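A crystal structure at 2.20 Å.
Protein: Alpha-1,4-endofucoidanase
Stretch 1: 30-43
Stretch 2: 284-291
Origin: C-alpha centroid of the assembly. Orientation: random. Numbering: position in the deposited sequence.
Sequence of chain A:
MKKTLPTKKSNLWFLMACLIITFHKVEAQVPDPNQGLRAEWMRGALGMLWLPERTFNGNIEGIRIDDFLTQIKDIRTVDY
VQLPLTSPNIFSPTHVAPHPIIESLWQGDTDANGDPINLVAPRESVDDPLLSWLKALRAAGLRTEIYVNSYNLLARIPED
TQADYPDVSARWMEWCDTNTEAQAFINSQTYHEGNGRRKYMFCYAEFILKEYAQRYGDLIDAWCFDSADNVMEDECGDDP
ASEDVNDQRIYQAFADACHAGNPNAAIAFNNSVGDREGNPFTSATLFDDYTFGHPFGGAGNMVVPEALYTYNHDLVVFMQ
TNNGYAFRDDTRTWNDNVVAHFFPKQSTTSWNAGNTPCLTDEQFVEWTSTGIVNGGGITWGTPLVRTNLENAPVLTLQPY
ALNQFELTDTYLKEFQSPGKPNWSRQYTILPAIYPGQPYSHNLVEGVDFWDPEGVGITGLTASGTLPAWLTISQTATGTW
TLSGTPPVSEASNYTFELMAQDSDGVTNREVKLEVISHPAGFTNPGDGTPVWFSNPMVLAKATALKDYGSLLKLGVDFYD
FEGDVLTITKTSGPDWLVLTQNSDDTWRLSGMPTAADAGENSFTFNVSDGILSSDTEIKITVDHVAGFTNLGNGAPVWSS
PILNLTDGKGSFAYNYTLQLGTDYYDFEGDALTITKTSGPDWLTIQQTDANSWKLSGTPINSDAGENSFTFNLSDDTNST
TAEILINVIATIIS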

# COMPACT_ATOMS: atom_id res chain seq x y z
N VAL A 30 -19.98 14.14 -23.59
CA VAL A 30 -19.19 15.27 -23.10
C VAL A 30 -19.70 16.56 -23.74
O VAL A 30 -19.76 16.66 -24.96
CB VAL A 30 -17.69 15.06 -23.40
N PRO A 31 -20.02 17.63 -22.96
CA PRO A 31 -19.75 17.70 -21.52
C PRO A 31 -20.70 16.91 -20.61
O PRO A 31 -21.92 16.93 -20.80
CB PRO A 31 -19.89 19.19 -21.20
CG PRO A 31 -20.87 19.72 -22.23
CD PRO A 31 -20.65 18.86 -23.47
N ASP A 32 -20.11 16.27 -19.60
CA ASP A 32 -20.75 15.32 -18.70
C ASP A 32 -21.61 16.07 -17.69
O ASP A 32 -21.11 16.93 -16.97
CB ASP A 32 -19.69 14.48 -18.00
CG ASP A 32 -20.22 13.30 -17.22
OD1 ASP A 32 -21.35 13.39 -16.70
OD2 ASP A 32 -19.48 12.30 -17.12
N PRO A 33 -22.93 15.77 -17.57
CA PRO A 33 -23.81 16.49 -16.65
C PRO A 33 -23.68 16.06 -15.18
O PRO A 33 -24.31 16.66 -14.30
CB PRO A 33 -25.21 16.17 -17.18
CG PRO A 33 -25.07 14.80 -17.82
CD PRO A 33 -23.64 14.75 -18.35
N ASN A 34 -22.88 15.03 -14.94
CA ASN A 34 -22.63 14.54 -13.59
C ASN A 34 -21.29 15.07 -13.08
O ASN A 34 -20.98 14.90 -11.90
CB ASN A 34 -22.69 13.01 -13.51
CG ASN A 34 -24.07 12.43 -13.75
OD1 ASN A 34 -25.06 12.92 -13.20
ND2 ASN A 34 -24.13 11.38 -14.55
N GLN A 35 -20.52 15.71 -13.96
CA GLN A 35 -19.21 16.27 -13.64
C GLN A 35 -19.29 17.12 -12.37
O GLN A 35 -20.07 18.07 -12.30
CB GLN A 35 -18.66 17.12 -14.79
CG GLN A 35 -17.21 17.54 -14.58
CD GLN A 35 -16.72 18.52 -15.61
OE1 GLN A 35 -17.48 19.05 -16.41
NE2 GLN A 35 -15.42 18.78 -15.59
N GLY A 36 -18.47 16.75 -11.39
CA GLY A 36 -18.39 17.50 -10.15
C GLY A 36 -19.45 17.04 -9.15
O GLY A 36 -19.13 16.81 -7.99
N LEU A 37 -20.70 16.92 -9.61
CA LEU A 37 -21.81 16.49 -8.76
C LEU A 37 -21.47 15.17 -8.08
O LEU A 37 -21.86 14.92 -6.94
CB LEU A 37 -23.08 16.36 -9.60
CG LEU A 37 -24.00 17.58 -9.65
CD1 LEU A 37 -25.10 17.38 -10.68
CD2 LEU A 37 -24.60 17.88 -8.28
N ARG A 38 -20.72 14.32 -8.79
CA ARG A 38 -20.42 13.00 -8.26
C ARG A 38 -19.32 13.06 -7.20
O ARG A 38 -18.95 12.03 -6.64
CB ARG A 38 -20.15 12.00 -9.39
CG ARG A 38 -18.95 12.32 -10.27
CD ARG A 38 -18.80 11.18 -11.27
NE ARG A 38 -18.06 11.61 -12.44
CZ ARG A 38 -18.60 12.10 -13.55
NH1 ARG A 38 -17.83 12.64 -14.48
NH2 ARG A 38 -19.91 12.04 -13.73
N ALA A 39 -18.82 14.28 -6.91
CA ALA A 39 -17.86 14.51 -5.85
C ALA A 39 -18.48 15.39 -4.77
O ALA A 39 -17.77 16.06 -4.01
CB ALA A 39 -16.60 15.13 -6.42
N GLU A 40 -19.81 15.38 -4.67
CA GLU A 40 -20.50 16.26 -3.74
C GLU A 40 -20.14 15.88 -2.30
O GLU A 40 -20.19 16.71 -1.39
CB GLU A 40 -22.01 16.27 -4.01
CG GLU A 40 -22.86 16.79 -2.87
CD GLU A 40 -22.67 18.25 -2.50
OE1 GLU A 40 -22.20 19.04 -3.36
OE2 GLU A 40 -22.99 18.61 -1.33
N TRP A 41 -19.79 14.60 -2.10
CA TRP A 41 -19.45 14.09 -0.77
C TRP A 41 -18.11 14.66 -0.32
O TRP A 41 -17.82 14.66 0.87
CB TRP A 41 -19.42 12.56 -0.79
CG TRP A 41 -18.40 12.01 -1.75
CD1 TRP A 41 -18.63 11.62 -3.04
CD2 TRP A 41 -17.00 11.79 -1.51
NE1 TRP A 41 -17.47 11.16 -3.61
CE2 TRP A 41 -16.45 11.26 -2.70
CE3 TRP A 41 -16.15 12.00 -0.41
CZ2 TRP A 41 -15.10 10.94 -2.82
CZ3 TRP A 41 -14.81 11.68 -0.53
CH2 TRP A 41 -14.30 11.15 -1.72
N MET A 42 -17.32 15.14 -1.29
CA MET A 42 -16.00 15.69 -1.07
C MET A 42 -16.09 17.04 -0.37
O MET A 42 -15.15 17.46 0.30
CB MET A 42 -15.27 15.82 -2.42
CG MET A 42 -13.87 16.39 -2.34
SD MET A 42 -12.57 15.20 -2.71
CE MET A 42 -13.32 14.25 -4.03
N ARG A 43 -17.24 17.72 -0.49
CA ARG A 43 -17.47 18.98 0.20
C ARG A 43 -17.60 18.73 1.70
O ARG A 43 -18.47 17.99 2.14
CB ARG A 43 -18.67 19.73 -0.39
CG ARG A 43 -18.35 20.45 -1.69
CD ARG A 43 -19.54 21.08 -2.40
NE ARG A 43 -20.01 22.31 -1.78
CZ ARG A 43 -21.13 22.43 -1.09
NH1 ARG A 43 -21.98 21.42 -1.02
NH2 ARG A 43 -21.40 23.55 -0.44
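Stretch 2 284-291: ATLFDDYT

Stretch 2 has no regular helix or strand. It runs along stretch 1 in the same sense, Leu286 lying by Pro31 (CA to CA 6.5 Å), Asp289 by Gly36 (CA to CA 3.9 Å) and Tyr290 by Met42. Each stretch contains a type I turn, Asp32 to Gln35 in the first and Thr285 to Asp288 in the second, and stretch 1 continues into a 3-10 segment from Leu37 to Met42.

The second turn is held by its own side chains. The CA-to-CB bond of Asp288, chi1 m, points away from stretch 1, and its OD2 accepts hydrogen bonds from Thr285 N at 2.9 Å and Thr285 OG1 at 2.7 Å. Thr285, chi1 p, in turn offers its OG1 to Phe287 N at 3.2 Å. Backbone carbonyls of this turn accept from Gln35, whose chi1 and chi2 are both t. The extended chain carries its amide into the turn, where Gln35 NE2 donates to Asp288 O at 2.9 Å and, weakly, to Thr285 O at 3.0 Å. A primary amide suits this place because its two hydrogens can serve two carbonyls.

Asp289, with chi1 m, swings its carboxylate to stretch 1. Its OD1 accepts a nearly straight hydrogen bond from Gly36 N at 2.9 Å and forms a salt bridge with Arg38 NE at 3.0 Å. Gly36 has phi/psi of 86/-48, where a CB would be jammed against the carbonyl oxygen of Gln35, so glycine fits the backbone itself. Gly36 also makes a CA-H...O contact, Gly36 CA to Asp289 O at 3.4 Å. Beside it the small Ala39 brings its CB to 3.9 Å from Asp289 O.

Arg38 leaves its backbone with chi1 p and then extends through t and t, so its end comes nearer to stretch 2 than its sideways CB suggests. The guanidinium links three partners: besides Asp289, its NH1 makes a salt bridge to Asp32 OD2 at 3.1 Å and donates to a water at 3.2 Å, which itself donates to Phe287 O at 2.6 Å and Asp289 OD2 at 2.7 Å. Asp32, chi1 t, uses its other oxygen within the first turn, Asn34 N donating to Asp32 OD1 at 2.9 Å.

Apolar contacts flank this polar centre. Pro31, after a cis peptide bond, places its CB 4.3 Å from Leu286 CD2. Met42, chi1 t, lays its flexible thioether over a face of the Tyr290 ring, with Met42 CE 3.7 Å from Tyr290 CG; Tyr290 takes chi1 p.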

# COMPACT_ATOMS: atom_id res chain seq x y z
N ALA A 284 -10.50 23.50 -14.48
CA ALA A 284 -10.98 22.14 -14.70
C ALA A 284 -10.90 21.78 -16.18
O ALA A 284 -11.28 22.57 -17.05
CB ALA A 284 -12.39 22.03 -14.19
N THR A 285 -10.40 20.57 -16.47
CA THR A 285 -10.63 19.95 -17.76
C THR A 285 -12.07 19.47 -17.80
O THR A 285 -12.82 19.67 -16.84
CB THR A 285 -9.66 18.79 -18.04
OG1 THR A 285 -9.95 17.74 -17.11
CG2 THR A 285 -8.20 19.20 -17.98
N LEU A 286 -12.46 18.84 -18.91
CA LEU A 286 -13.81 18.31 -19.04
C LEU A 286 -13.97 17.06 -18.17
O LEU A 286 -15.07 16.52 -18.06
CB LEU A 286 -14.09 18.01 -20.52
CG LEU A 286 -14.25 19.23 -21.43
CD1 LEU A 286 -13.98 18.86 -22.88
CD2 LEU A 286 -15.63 19.86 -21.29
N PHE A 287 -12.88 16.62 -17.54
CA PHE A 287 -12.87 15.31 -16.90
C PHE A 287 -12.51 15.40 -15.41
O PHE A 287 -12.42 14.38 -14.74
CB PHE A 287 -12.03 14.32 -17.72
CG PHE A 287 -12.50 14.19 -19.14
CD1 PHE A 287 -13.66 13.49 -19.45
CD2 PHE A 287 -11.81 14.80 -20.18
CE1 PHE A 287 -14.11 13.39 -20.76
CE2 PHE A 287 -12.26 14.71 -21.49
CZ PHE A 287 -13.41 14.00 -21.77
N ASP A 288 -12.35 16.63 -14.90
CA ASP A 288 -12.10 16.89 -13.49
C ASP A 288 -13.43 17.00 -12.74
O ASP A 288 -14.26 17.84 -13.07
CB ASP A 288 -11.29 18.17 -13.30
CG ASP A 288 -9.80 18.01 -13.57
OD1 ASP A 288 -9.13 17.31 -12.77
OD2 ASP A 288 -9.33 18.59 -14.57
N ASP A 289 -13.61 16.15 -11.72
CA ASP A 289 -14.74 16.27 -10.81
C ASP A 289 -14.32 17.12 -9.62
O ASP A 289 -15.17 17.73 -8.97
CB ASP A 289 -15.25 14.90 -10.35
CG ASP A 289 -15.82 14.05 -11.48
OD1 ASP A 289 -16.94 14.36 -11.93
OD2 ASP A 289 -15.14 13.10 -11.90
N TYR A 290 -13.02 17.12 -9.32
CA TYR A 290 -12.47 17.96 -8.26
C TYR A 290 -11.07 18.43 -8.63
O TYR A 290 -10.44 17.87 -9.53
CB TYR A 290 -12.50 17.24 -6.90
CG TYR A 290 -11.59 16.04 -6.75
CD1 TYR A 290 -11.82 14.85 -7.43
CD2 TYR A 290 -10.52 16.07 -5.86
CE1 TYR A 290 -11.01 13.74 -7.28
CE2 TYR A 290 -9.70 14.97 -5.69
CZ TYR A 290 -9.94 13.80 -6.39
OH TYR A 290 -9.13 12.72 -6.21
N THR A 291 -10.60 19.46 -7.93
CA THR A 291 -9.26 19.99 -8.15
C THR A 291 -8.25 19.11 -7.43
O THR A 291 -8.41 18.83 -6.25
CB THR A 291 -9.15 21.45 -7.71
OG1 THR A 291 -9.40 21.53 -6.31
CG2 THR A 291 -10.11 22.35 -8.46
O HOH W 1 -14.71 13.13 -14.59